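Local coordinates for protein probable starch synthase 4, chloroplastic/amyloplastic (Arabidopsis thaliana, PDB 6GNE) that belongs to the GT-B glycosyltransferase superfamily as a probable starch synthase and binds adenosine-5'-diphosphate and glycan ligands, at residues A[141-146]-A[492-497]; A[148-153]-A[170-175]; A[155-160]-A[222-227]. All coordinates share one frame; numbering follows the deposited sequence.

In the fold
Contacts 1, 2 and 3 all rest on the central sheet of the domain that contains the N-terminal half of the chain. Strands 141-145, 169-174 and 225-228 lie side by side in it and supply one segment each. Contacts 1 and 2 are buried: the first pairs a polar tyrosine-histidine bond with apolar packing, while the second is purely apolar between its segments. At the ends of their strands both reach the same bound AC1. Contact 3 shares helix 152-160 with contact 2 but lies partly exposed, where its aromatic and amide groups border a separate pair of glucose units.

Contact 1 of 3, residues A[141-146]-A[492-497]; sequences IIHCHD and ELYTRS. With AC1 (4,6-dideoxy-4-{[(1S,4R,5S,6S)-4,5,6-trihydroxy-3-(hydroxymethyl)cyclohex-2-en-1-yl]amino}-alpha-D-glucopyranose), chain C.
The hydroxyl of Tyr494 is hydrogen-bonded to the imidazole of His143, with OH 2.6 Å from ND1. OH lies in the plane of the histidine, at its edge, and ND1 lies likewise in the plane of the tyrosine ring, while the two planes stand at 88° to each other. With CG anti to the backbone N (chi1 -167°), the His143 ring swings off the strand toward the helix and presents ND1 to it. The other ring nitrogen, NE2, is bonded to Thr173 OG1 on the neighbouring strand, and these two bonds at separate corners fix the rotation of the imidazole. His145 NE2 lies over one face of the ring, toward its rim.

Ile141, two residues earlier on the same side of the strand, approaches Tyr494 from above. Its CG2 sits over the ring, 4.0 Å from the centroid and 15° from the normal, a CH-pi contact. CG1 comes within 3.7 Å of Tyr494 CG, and CD1 reaches on to Tyr494 CB at 3.7 Å. The isoleucine thus crosses the tyrosine at about a right angle, CG2 over the ring and the CG1-CD1 branch against CG and CB.

The parallel part of the mixed sheet to which strand 141-145 belongs is the Rossmann-like core of a GT-B domain. Helix 484-499, the last of the chain, returns to pack on it, as is usual in this fold, where the C-terminal helix crosses back to the N-terminal domain. Val12 and His14 of the adjoining strand and Leu39 of helix 27-41 also touch the Tyr494 side chain.

At the far end of the segment Asp146 turns to the bound AC1. Its OD2 accepts a hydrogen bond from O3 of the ligand at 2.9 Å, while OD1 takes the backbone N of His175.

Contact 2 of 3, residues A[148-153]-A[170-175]; sequences QTAFVA and ICFTCH. With AC1 (4,6-dideoxy-4-{[(1S,4R,5S,6S)-4,5,6-trihydroxy-3-(hydroxymethyl)cyclohex-2-en-1-yl]amino}-alpha-D-glucopyranose), chain C; GLC (alpha-D-glucopyranose), chain B.
This is apolar helix-on-sheet packing inside a beta-alpha-beta crossover, with Ala150 and Ala153 set against Phe172 and Ile170. Strand 141-145 leads into helices 146-150 and 152-160, and the chain comes back as strand 169-174, parallel to the first and next to it in the sheet; the contact is the sheet-facing side of that crossover lying on its second strand.

Two pairs carry it. The methyl CB of Ala150 comes 4.0 Å from CE1 of Phe172, meeting the ring obliquely. Three residues on, past the break between the two helices, CB of Ala153 touches CG2 of Ile170, also at 4.0 Å. Phe172 has CG anti to its own backbone N (chi1 176°), which directs the phenyl toward Ala150, where Ala219 of helix 215-222 touches it too. The strand residues that face the helices are two apart, as expected of an extended chain.

Polar work is done at one end of the segments, in the glycan pocket. Gln148 is bent at chi2, and its NE2 donates to O3 of the chain B glucose over 2.8 Å, at 161°. His175 gives its ND1 hydrogen to O6B of AC1, 2.7 Å away and in the plane of the imidazole. Its NE2 is bonded to ND1 of His145, a second-shell residue that fixes the turn of the ring.

No hydrogen bond joins the two segments: what passes between them is apolar packing, and the small alanines are consistent with the backbone of both short helices lying close to the strand.

Contact 3 of 3, residues A[155-160]-A[222-227]; sequences LYWDLY and FSNIVT. With GLC (alpha-D-glucopyranose), chain D; GLC (alpha-D-glucopyranose), chain E.
Trp157 and Phe222 both carry CG anti to their own carbonyl carbon (chi1 -67° in Trp157), and the two side chains run antiparallel, side by side. This sends the pyrrole edge of the indole against the last turn of helix 215-222. There NE1 points at the backbone O of Phe222, 2.9 Å away, but the N-H...O angle of 122° makes the hydrogen bond weak. Beside it, CD1 of Trp157 lies 4.1 Å from CB of Phe222 and near the plane of the phenyl ring.

Asn224 meets the same indole at another point of its rim. Its OD1 lies in the indole plane, 3.4 Å from CZ2, with the amide turned 86° from the ring. That oxygen takes its hydrogen bond from the backbone N of Ile170, which leaves ND2 directed at the sugar: it makes a weak hydrogen bond of 3.3 Å to O2 of the chain D glucose.

The indole is a platform for that glucose, an aromatic surface of the kind common at carbohydrate sites. O5 of the chain D sugar sits 3.2 Å above the plane, toward the benzo rim, and CD2 of Tyr156 backs the centre of the opposite face. The next glucose, chain E, lies obliquely against Phe222, its C6 3.5 Å from CE1. Asp158 lies at the margin of this side, its OD1 4.1 Å from CE1 of Phe222.

Helix 152-160 thus supplies the platform, and the turn from helix 215-222 into strand 225-228 supplies the flanking groups. Trp157 and Tyr156 also touch Ile170 of strand 169-174, while Asn224 and Ile225 lean on Ser497 of helix 484-499.

Contact 1 of 3, residues A[141-146]-A[492-497]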
loop_
_atom_site.group_PDB
_atom_site.type_symbol
_atom_site.label_atom_id
_atom_site.label_comp_id
_atom_site.label_asym_id
_atom_site.label_seq_id
_atom_site.Cartn_x
_atom_site.Cartn_y
_atom_site.Cartn_z
ATOM N N ILE A 141 -14.273 -2.071 17.142
ATOM C CA ILE A 141 -12.915 -2.299 16.590
ATOM C C ILE A 141 -12.279 -0.974 16.280
ATOM O O ILE A 141 -12.888 -0.135 15.649
ATOM C CB ILE A 141 -12.942 -3.078 15.259
ATOM C CG1 ILE A 141 -13.512 -4.487 15.431
ATOM C CG2 ILE A 141 -11.545 -3.147 14.622
ATOM C CD1 ILE A 141 -12.644 -5.470 16.211
ATOM N N ILE A 142 -11.046 -0.792 16.718
ATOM C CA ILE A 142 -10.191 0.287 16.244
ATOM C C ILE A 142 -9.035 -0.429 15.531
ATOM O O ILE A 142 -8.310 -1.268 16.135
ATOM C CB ILE A 142 -9.708 1.249 17.376
ATOM C CG1 ILE A 142 -10.908 1.981 17.985
ATOM C CG2 ILE A 142 -8.725 2.285 16.847
ATOM C CD1 ILE A 142 -10.620 2.654 19.310
ATOM N N HIS A 143 -8.887 -0.112 14.238
ATOM C CA HIS A 143 -7.889 -0.734 13.388
ATOM C C HIS A 143 -6.851 0.315 13.029
ATOM O O HIS A 143 -7.164 1.259 12.348
ATOM C CB HIS A 143 -8.589 -1.305 12.159
ATOM C CG HIS A 143 -7.753 -2.241 11.353
ATOM N ND1 HIS A 143 -8.303 -3.160 10.497
ATOM C CD2 HIS A 143 -6.410 -2.418 11.280
ATOM C CE1 HIS A 143 -7.338 -3.840 9.898
ATOM N NE2 HIS A 143 -6.179 -3.413 10.364
ATOM N N CYS A 144 -5.617 0.160 13.486
ATOM C CA CYS A 144 -4.566 1.109 13.142
ATOM C C CYS A 144 -3.528 0.529 12.151
ATOM O O CYS A 144 -3.415 -0.684 12.002
ATOM C CB CYS A 144 -3.932 1.668 14.416
ATOM S SG CYS A 144 -3.160 0.478 15.542
ATOM N N HIS A 145 -2.799 1.400 11.454
ATOM C CA HIS A 145 -1.902 1.012 10.325
ATOM C C HIS A 145 -0.471 1.556 10.428
ATOM O O HIS A 145 -0.251 2.766 10.482
ATOM C CB HIS A 145 -2.537 1.457 9.030
ATOM C CG HIS A 145 -3.897 0.878 8.829
ATOM N ND1 HIS A 145 -4.117 -0.259 8.073
ATOM C CD2 HIS A 145 -5.098 1.218 9.353
ATOM C CE1 HIS A 145 -5.405 -0.557 8.097
ATOM N NE2 HIS A 145 -6.019 0.319 8.875
ATOM N N ASP A 146 0.502 0.643 10.482
ATOM C CA ASP A 146 1.941 0.971 10.387
ATOM C C ASP A 146 2.452 1.807 11.550
ATOM O O ASP A 146 1.694 2.129 12.466
ATOM C CB ASP A 146 2.297 1.572 9.004
ATOM C CG ASP A 146 2.607 0.521 7.973
ATOM O OD1 ASP A 146 2.104 -0.597 8.112
ATOM O OD2 ASP A 146 3.384 0.762 7.030
ATOM N N GLU A 492 -13.923 -11.958 10.319
ATOM C CA GLU A 492 -13.883 -13.116 11.240
ATOM C C GLU A 492 -12.908 -12.905 12.395
ATOM O O GLU A 492 -13.191 -13.358 13.494
ATOM C CB GLU A 492 -13.591 -14.446 10.512
ATOM C CG GLU A 492 -14.761 -14.950 9.642
ATOM C CD GLU A 492 -14.413 -16.070 8.621
ATOM O OE1 GLU A 492 -13.198 -16.373 8.377
ATOM O OE2 GLU A 492 -15.386 -16.653 8.047
ATOM N N LEU A 493 -11.792 -12.205 12.152
ATOM C CA LEU A 493 -10.889 -11.810 13.231
ATOM C C LEU A 493 -11.530 -10.798 14.169
ATOM O O LEU A 493 -11.398 -10.934 15.386
ATOM C CB LEU A 493 -9.560 -11.284 12.696
ATOM C CG LEU A 493 -8.664 -12.281 11.950
ATOM C CD1 LEU A 493 -7.548 -11.537 11.218
ATOM C CD2 LEU A 493 -8.099 -13.413 12.826
ATOM N N TYR A 494 -12.228 -9.810 13.603
ATOM C CA TYR A 494 -12.952 -8.799 14.386
ATOM C C TYR A 494 -14.017 -9.404 15.296
ATOM O O TYR A 494 -14.042 -9.116 16.496
ATOM C CB TYR A 494 -13.666 -7.787 13.481
ATOM C CG TYR A 494 -12.830 -6.836 12.637
ATOM C CD1 TYR A 494 -11.440 -6.713 12.781
ATOM C CD2 TYR A 494 -13.456 -6.022 11.700
ATOM C CE1 TYR A 494 -10.711 -5.835 11.999
ATOM C CE2 TYR A 494 -12.743 -5.149 10.921
ATOM C CZ TYR A 494 -11.370 -5.054 11.079
ATOM O OH TYR A 494 -10.693 -4.161 10.301
ATOM N N THR A 495 -14.914 -10.206 14.718
ATOM C CA THR A 495 -15.995 -10.843 15.489
ATOM C C THR A 495 -15.456 -11.787 16.562
ATOM O O THR A 495 -15.929 -11.745 17.682
ATOM C CB THR A 495 -17.012 -11.595 14.603
ATOM O OG1 THR A 495 -16.319 -12.428 13.671
ATOM C CG2 THR A 495 -17.907 -10.624 13.843
ATOM N N ARG A 496 -14.463 -12.609 16.234
ATOM C CA ARG A 496 -13.893 -13.574 17.180
ATOM C C ARG A 496 -13.218 -12.884 18.349
ATOM O O ARG A 496 -13.318 -13.372 19.485
ATOM C CB ARG A 496 -12.924 -14.529 16.485
ATOM C CG ARG A 496 -12.400 -15.701 17.306
ATOM C CD ARG A 496 -11.999 -16.902 16.433
ATOM N NE ARG A 496 -10.784 -16.669 15.608
ATOM C CZ ARG A 496 -10.692 -16.672 14.266
ATOM N NH1 ARG A 496 -11.742 -16.920 13.464
ATOM N NH2 ARG A 496 -9.504 -16.429 13.702
ATOM N N SER A 497 -12.591 -11.738 18.097
ATOM C CA SER A 497 -12.004 -10.940 19.175
ATOM C C SER A 497 -13.044 -10.239 20.070
ATOM O O SER A 497 -12.881 -10.185 21.279
ATOM C CB SER A 497 -11.047 -9.909 18.606
ATOM O OG SER A 497 -10.192 -9.442 19.621
HETATM C C1 AC1 C . 4.705 3.780 3.763
HETATM O O2 AC1 C . 4.568 2.471 5.801
HETATM C C2 AC1 C . 4.157 2.511 4.424
HETATM C C4A AC1 C . 2.220 -3.315 0.352
HETATM C C3 AC1 C . 4.568 1.249 3.648
HETATM O O3 AC1 C . 3.960 0.133 4.305
HETATM C C4 AC1 C . 4.133 1.372 2.184
HETATM N N4A AC1 C . 4.405 0.183 1.356
HETATM C C5 AC1 C . 4.823 2.628 1.644
HETATM O O5 AC1 C . 4.371 3.771 2.374
HETATM C C6 AC1 C . 4.498 2.920 0.190
HETATM C C1B AC1 C . 3.823 -1.145 1.593
HETATM C C2B AC1 C . 4.494 -2.285 0.784
HETATM O O2B AC1 C . 5.714 -1.884 0.131
HETATM C C3B AC1 C . 3.580 -2.964 -0.230
HETATM O O3B AC1 C . 4.190 -4.210 -0.556
HETATM O O4 AC1 C . 1.396 -3.856 -0.682
HETATM C C5B AC1 C . 1.578 -2.129 1.009
HETATM C C7B AC1 C . 2.309 -1.128 1.511
HETATM C C6B AC1 C . 0.076 -2.086 1.168
HETATM O O6B AC1 C . -0.375 -3.156 2.009
#

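Contact 2 of 3, residues A[148-153]-A[170-175]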
loop_
_atom_site.group_PDB
_atom_site.type_symbol
_atom_site.label_atom_id
_atom_site.label_comp_id
_atom_site.label_asym_id
_atom_site.label_seq_id
_atom_site.Cartn_x
_atom_site.Cartn_y
_atom_site.Cartn_z
ATOM N N GLN A 148 3.267 4.830 12.112
ATOM C CA GLN A 148 2.698 6.152 12.384
ATOM C C GLN A 148 1.493 6.132 13.356
ATOM O O GLN A 148 1.346 7.023 14.195
ATOM C CB GLN A 148 2.307 6.860 11.085
ATOM C CG GLN A 148 3.493 7.282 10.211
ATOM C CD GLN A 148 3.927 6.209 9.202
ATOM O OE1 GLN A 148 3.603 5.029 9.358
ATOM N NE2 GLN A 148 4.657 6.627 8.158
ATOM N N THR A 149 0.655 5.106 13.270
ATOM C CA THR A 149 -0.474 4.958 14.175
ATOM C C THR A 149 -0.368 3.732 15.086
ATOM O O THR A 149 -1.358 3.324 15.705
ATOM C CB THR A 149 -1.780 4.908 13.386
ATOM O OG1 THR A 149 -1.838 3.695 12.629
ATOM C CG2 THR A 149 -1.864 6.102 12.481
ATOM N N ALA A 150 0.836 3.157 15.180
ATOM C CA ALA A 150 1.114 2.086 16.126
ATOM C C ALA A 150 0.943 2.552 17.559
ATOM O O ALA A 150 0.589 1.760 18.424
ATOM C CB ALA A 150 2.526 1.592 15.916
ATOM N N PHE A 151 1.179 3.838 17.796
ATOM C CA PHE A 151 1.026 4.442 19.109
ATOM C C PHE A 151 -0.375 4.306 19.689
ATOM O O PHE A 151 -0.529 4.396 20.896
ATOM C CB PHE A 151 1.383 5.935 19.087
ATOM C CG PHE A 151 2.726 6.247 18.485
ATOM C CD1 PHE A 151 3.880 6.134 19.240
ATOM C CD2 PHE A 151 2.824 6.668 17.168
ATOM C CE1 PHE A 151 5.105 6.427 18.700
ATOM C CE2 PHE A 151 4.047 6.948 16.604
ATOM C CZ PHE A 151 5.196 6.837 17.378
ATOM N N VAL A 152 -1.383 4.131 18.838
ATOM C CA VAL A 152 -2.760 3.961 19.285
ATOM C C VAL A 152 -2.955 2.786 20.272
ATOM O O VAL A 152 -3.674 2.933 21.265
ATOM C CB VAL A 152 -3.706 3.812 18.071
ATOM C CG1 VAL A 152 -5.087 3.332 18.490
ATOM C CG2 VAL A 152 -3.843 5.127 17.328
ATOM N N ALA A 153 -2.316 1.644 20.010
ATOM C CA ALA A 153 -2.489 0.448 20.854
ATOM C C ALA A 153 -2.121 0.665 22.332
ATOM O O ALA A 153 -2.974 0.474 23.185
ATOM C CB ALA A 153 -1.740 -0.755 20.271
ATOM N N ILE A 170 -8.401 -3.804 19.609
ATOM C CA ILE A 170 -7.408 -3.137 18.765
ATOM C C ILE A 170 -6.861 -4.115 17.730
ATOM O O ILE A 170 -6.437 -5.234 18.061
ATOM C CB ILE A 170 -6.252 -2.524 19.601
ATOM C CG1 ILE A 170 -6.798 -1.643 20.747
ATOM C CG2 ILE A 170 -5.307 -1.708 18.723
ATOM C CD1 ILE A 170 -7.796 -0.603 20.310
ATOM N N CYS A 171 -6.916 -3.695 16.466
ATOM C CA CYS A 171 -6.287 -4.411 15.370
ATOM C C CYS A 171 -5.156 -3.540 14.850
ATOM O O CYS A 171 -5.295 -2.317 14.693
ATOM C CB CYS A 171 -7.300 -4.711 14.269
ATOM S SG CYS A 171 -6.704 -5.722 12.876
ATOM N N PHE A 172 -4.014 -4.176 14.615
ATOM C CA PHE A 172 -2.861 -3.500 14.001
ATOM C C PHE A 172 -2.422 -4.220 12.740
ATOM O O PHE A 172 -2.189 -5.416 12.765
ATOM C CB PHE A 172 -1.708 -3.436 14.987
ATOM C CG PHE A 172 -0.469 -2.856 14.405
ATOM C CD1 PHE A 172 -0.430 -1.541 14.036
ATOM C CD2 PHE A 172 0.671 -3.617 14.254
ATOM C CE1 PHE A 172 0.706 -0.981 13.501
ATOM C CE2 PHE A 172 1.829 -3.070 13.738
ATOM C CZ PHE A 172 1.839 -1.744 13.354
ATOM N N THR A 173 -2.344 -3.503 11.635
ATOM C CA THR A 173 -1.776 -4.049 10.408
ATOM C C THR A 173 -0.411 -3.367 10.171
ATOM O O THR A 173 -0.347 -2.139 10.149
ATOM C CB THR A 173 -2.739 -3.855 9.232
ATOM O OG1 THR A 173 -3.937 -4.590 9.473
ATOM C CG2 THR A 173 -2.118 -4.322 7.903
ATOM N N CYS A 174 0.666 -4.159 10.054
ATOM C CA CYS A 174 1.946 -3.643 9.497
ATOM C C CYS A 174 2.063 -4.031 8.036
ATOM O O CYS A 174 2.082 -5.243 7.701
ATOM C CB CYS A 174 3.183 -4.137 10.265
ATOM S SG CYS A 174 4.680 -3.228 9.779
ATOM N N HIS A 175 2.122 -3.002 7.195
ATOM C CA HIS A 175 2.196 -3.136 5.735
ATOM C C HIS A 175 3.667 -3.215 5.214
ATOM O O HIS A 175 3.913 -3.536 4.028
ATOM C CB HIS A 175 1.521 -1.947 5.061
ATOM C CG HIS A 175 0.068 -1.796 5.367
ATOM N ND1 HIS A 175 -0.904 -1.972 4.411
ATOM C CD2 HIS A 175 -0.575 -1.408 6.490
ATOM C CE1 HIS A 175 -2.086 -1.739 4.944
ATOM N NE2 HIS A 175 -1.914 -1.405 6.208
HETATM C C1 AC1 C . 4.705 3.780 3.763
HETATM O O2 AC1 C . 4.568 2.471 5.801
HETATM C C2 AC1 C . 4.157 2.511 4.424
HETATM C C4A AC1 C . 2.220 -3.315 0.352
HETATM C C3 AC1 C . 4.568 1.249 3.648
HETATM O O3 AC1 C . 3.960 0.133 4.305
HETATM C C4 AC1 C . 4.133 1.372 2.184
HETATM N N4A AC1 C . 4.405 0.183 1.356
HETATM C C5 AC1 C . 4.823 2.628 1.644
HETATM O O5 AC1 C . 4.371 3.771 2.374
HETATM C C6 AC1 C . 4.498 2.920 0.190
HETATM C C1B AC1 C . 3.823 -1.145 1.593
HETATM C C2B AC1 C . 4.494 -2.285 0.784
HETATM O O2B AC1 C . 5.714 -1.884 0.131
HETATM C C3B AC1 C . 3.580 -2.964 -0.230
HETATM O O3B AC1 C . 4.190 -4.210 -0.556
HETATM O O4 AC1 C . 1.396 -3.856 -0.682
HETATM C C5B AC1 C . 1.578 -2.129 1.009
HETATM C C7B AC1 C . 2.309 -1.128 1.511
HETATM C C6B AC1 C . 0.076 -2.086 1.168
HETATM O O6B AC1 C . -0.375 -3.156 2.009
HETATM C C1 GLC B . 8.688 7.010 5.105
HETATM C C2 GLC B . 7.551 6.592 6.035
HETATM C C3 GLC B . 7.085 5.175 5.709
HETATM C C4 GLC B . 6.627 5.149 4.255
HETATM C C5 GLC B . 7.802 5.532 3.369
HETATM C C6 GLC B . 7.382 5.600 1.906
HETATM O O2 GLC B . 7.976 6.721 7.392
HETATM O O3 GLC B . 6.007 4.781 6.550
HETATM O O4 GLC B . 6.122 3.860 3.917
HETATM O O5 GLC B . 8.303 6.826 3.744
HETATM O O6 GLC B . 8.448 6.167 1.135
#

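Contact 3 of 3, residues A[155-160]-A[222-227]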
loop_
_atom_site.group_PDB
_atom_site.type_symbol
_atom_site.label_atom_id
_atom_site.label_comp_id
_atom_site.label_asym_id
_atom_site.label_seq_id
_atom_site.Cartn_x
_atom_site.Cartn_y
_atom_site.Cartn_z
ATOM N N LEU A 155 -1.521 3.620 23.832
ATOM C CA LEU A 155 -2.353 4.751 24.245
ATOM C C LEU A 155 -3.751 4.324 24.680
ATOM O O LEU A 155 -4.210 4.696 25.785
ATOM C CB LEU A 155 -2.436 5.817 23.150
ATOM C CG LEU A 155 -1.185 6.709 23.021
ATOM C CD1 LEU A 155 -1.195 7.548 21.756
ATOM C CD2 LEU A 155 -1.041 7.622 24.221
ATOM N N TYR A 156 -4.401 3.504 23.854
ATOM C CA TYR A 156 -5.758 3.041 24.157
ATOM C C TYR A 156 -5.830 2.342 25.510
ATOM O O TYR A 156 -6.677 2.680 26.327
ATOM C CB TYR A 156 -6.287 2.108 23.066
ATOM C CG TYR A 156 -7.708 1.649 23.305
ATOM C CD1 TYR A 156 -8.767 2.514 23.129
ATOM C CD2 TYR A 156 -7.990 0.349 23.712
ATOM C CE1 TYR A 156 -10.077 2.093 23.332
ATOM C CE2 TYR A 156 -9.291 -0.089 23.914
ATOM C CZ TYR A 156 -10.330 0.783 23.723
ATOM O OH TYR A 156 -11.623 0.374 23.934
ATOM N N TRP A 157 -4.925 1.387 25.736
ATOM C CA TRP A 157 -4.954 0.576 26.952
ATOM C C TRP A 157 -4.501 1.347 28.196
ATOM O O TRP A 157 -5.091 1.200 29.255
ATOM C CB TRP A 157 -4.154 -0.725 26.764
ATOM C CG TRP A 157 -4.810 -1.627 25.767
ATOM C CD1 TRP A 157 -4.295 -2.039 24.597
ATOM C CD2 TRP A 157 -6.131 -2.195 25.844
ATOM N NE1 TRP A 157 -5.204 -2.830 23.923
ATOM C CE2 TRP A 157 -6.343 -2.930 24.667
ATOM C CE3 TRP A 157 -7.151 -2.164 26.812
ATOM C CZ2 TRP A 157 -7.528 -3.635 24.413
ATOM C CZ3 TRP A 157 -8.338 -2.861 26.563
ATOM C CH2 TRP A 157 -8.506 -3.594 25.370
ATOM N N ASP A 158 -3.485 2.186 28.053
ATOM C CA ASP A 158 -2.933 2.920 29.187
ATOM C C ASP A 158 -3.744 4.163 29.557
ATOM O O ASP A 158 -3.899 4.448 30.732
ATOM C CB ASP A 158 -1.446 3.221 28.939
ATOM C CG ASP A 158 -0.560 1.956 29.001
ATOM O OD1 ASP A 158 -1.062 0.798 29.101
ATOM O OD2 ASP A 158 0.679 2.135 28.941
ATOM N N LEU A 159 -4.338 4.847 28.582
ATOM C CA LEU A 159 -5.024 6.126 28.861
ATOM C C LEU A 159 -6.514 6.270 28.492
ATOM O O LEU A 159 -7.152 7.242 28.944
ATOM C CB LEU A 159 -4.234 7.258 28.213
ATOM C CG LEU A 159 -2.756 7.380 28.636
ATOM C CD1 LEU A 159 -2.005 8.397 27.782
ATOM C CD2 LEU A 159 -2.610 7.692 30.126
ATOM N N TYR A 160 -7.082 5.352 27.705
ATOM C CA TYR A 160 -8.460 5.532 27.216
ATOM C C TYR A 160 -9.493 4.472 27.616
ATOM O O TYR A 160 -10.664 4.822 27.804
ATOM C CB TYR A 160 -8.463 5.739 25.704
ATOM C CG TYR A 160 -7.925 7.095 25.319
ATOM C CD1 TYR A 160 -6.553 7.328 25.279
ATOM C CD2 TYR A 160 -8.781 8.157 25.018
ATOM C CE1 TYR A 160 -6.047 8.574 24.950
ATOM C CE2 TYR A 160 -8.278 9.408 24.662
ATOM C CZ TYR A 160 -6.909 9.603 24.635
ATOM O OH TYR A 160 -6.400 10.823 24.302
ATOM N N PHE A 222 0.511 -4.837 22.293
ATOM C CA PHE A 222 -0.740 -4.282 22.836
ATOM C C PHE A 222 -2.011 -4.509 22.016
ATOM O O PHE A 222 -3.081 -4.173 22.475
ATOM C CB PHE A 222 -0.549 -2.781 23.138
ATOM C CG PHE A 222 0.297 -2.532 24.341
ATOM C CD1 PHE A 222 -0.301 -2.398 25.579
ATOM C CD2 PHE A 222 1.689 -2.457 24.267
ATOM C CE1 PHE A 222 0.458 -2.174 26.727
ATOM C CE2 PHE A 222 2.452 -2.279 25.413
ATOM C CZ PHE A 222 1.828 -2.124 26.640
ATOM N N SER A 223 -1.924 -5.060 20.815
ATOM C CA SER A 223 -3.102 -5.213 19.972
ATOM C C SER A 223 -3.695 -6.576 20.193
ATOM O O SER A 223 -2.978 -7.502 20.473
ATOM C CB SER A 223 -2.732 -5.014 18.512
ATOM O OG SER A 223 -2.191 -3.712 18.320
ATOM N N ASN A 224 -5.004 -6.690 20.043
ATOM C CA ASN A 224 -5.695 -7.982 20.143
ATOM C C ASN A 224 -5.592 -8.807 18.854
ATOM O O ASN A 224 -5.761 -10.041 18.892
ATOM C CB ASN A 224 -7.176 -7.753 20.470
ATOM C CG ASN A 224 -7.361 -6.960 21.730
ATOM O OD1 ASN A 224 -7.748 -5.767 21.723
ATOM N ND2 ASN A 224 -7.030 -7.591 22.825
ATOM N N ILE A 225 -5.361 -8.112 17.724
ATOM C CA ILE A 225 -5.230 -8.728 16.412
ATOM C C ILE A 225 -4.068 -8.046 15.716
ATOM O O ILE A 225 -4.021 -6.815 15.665
ATOM C CB ILE A 225 -6.517 -8.535 15.531
ATOM C CG1 ILE A 225 -7.783 -9.050 16.236
ATOM C CG2 ILE A 225 -6.392 -9.252 14.194
ATOM C CD1 ILE A 225 -9.069 -8.468 15.665
ATOM N N VAL A 226 -3.140 -8.835 15.161
ATOM C CA VAL A 226 -2.020 -8.279 14.385
ATOM C C VAL A 226 -1.974 -8.938 13.041
ATOM O O VAL A 226 -1.865 -10.161 12.967
ATOM C CB VAL A 226 -0.656 -8.510 15.081
ATOM C CG1 VAL A 226 0.445 -7.778 14.306
ATOM C CG2 VAL A 226 -0.710 -8.101 16.581
ATOM N N THR A 227 -2.039 -8.155 11.961
ATOM C CA THR A 227 -1.891 -8.727 10.600
ATOM C C THR A 227 -0.788 -8.075 9.802
ATOM O O THR A 227 -0.315 -6.989 10.122
ATOM C CB THR A 227 -3.197 -8.688 9.753
ATOM O OG1 THR A 227 -3.370 -7.398 9.142
ATOM C CG2 THR A 227 -4.413 -9.032 10.606
HETATM C C1 GLC D . -7.212 -6.495 27.661
HETATM C C2 GLC D . -6.415 -6.931 26.435
HETATM C C3 GLC D . -4.912 -6.867 26.721
HETATM C C4 GLC D . -4.521 -5.528 27.324
HETATM C C5 GLC D . -5.379 -5.151 28.524
HETATM C C6 GLC D . -5.009 -3.763 29.067
HETATM O O1 GLC D . -7.097 -7.506 28.681
HETATM O O2 GLC D . -6.816 -8.264 26.099
HETATM O O3 GLC D . -4.135 -7.046 25.538
HETATM O O4 GLC D . -3.196 -5.651 27.796
HETATM O O5 GLC D . -6.761 -5.212 28.138
HETATM O O6 GLC D . -4.428 -3.836 30.381
HETATM C C1 GLC E . -2.219 -5.027 26.990
HETATM C C2 GLC E . -1.290 -6.076 26.368
HETATM C C3 GLC E . -0.393 -6.728 27.418
HETATM C C4 GLC E . 0.340 -5.594 28.145
HETATM C C5 GLC E . -0.736 -4.775 28.883
HETATM C C6 GLC E . -0.200 -3.703 29.836
HETATM O O2 GLC E . -2.023 -7.085 25.682
HETATM O O3 GLC E . 0.538 -7.648 26.831
HETATM O O4 GLC E . 1.414 -6.063 28.982
HETATM O O5 GLC E . -1.541 -4.141 27.878
HETATM O O6 GLC E . -1.138 -2.622 30.005
#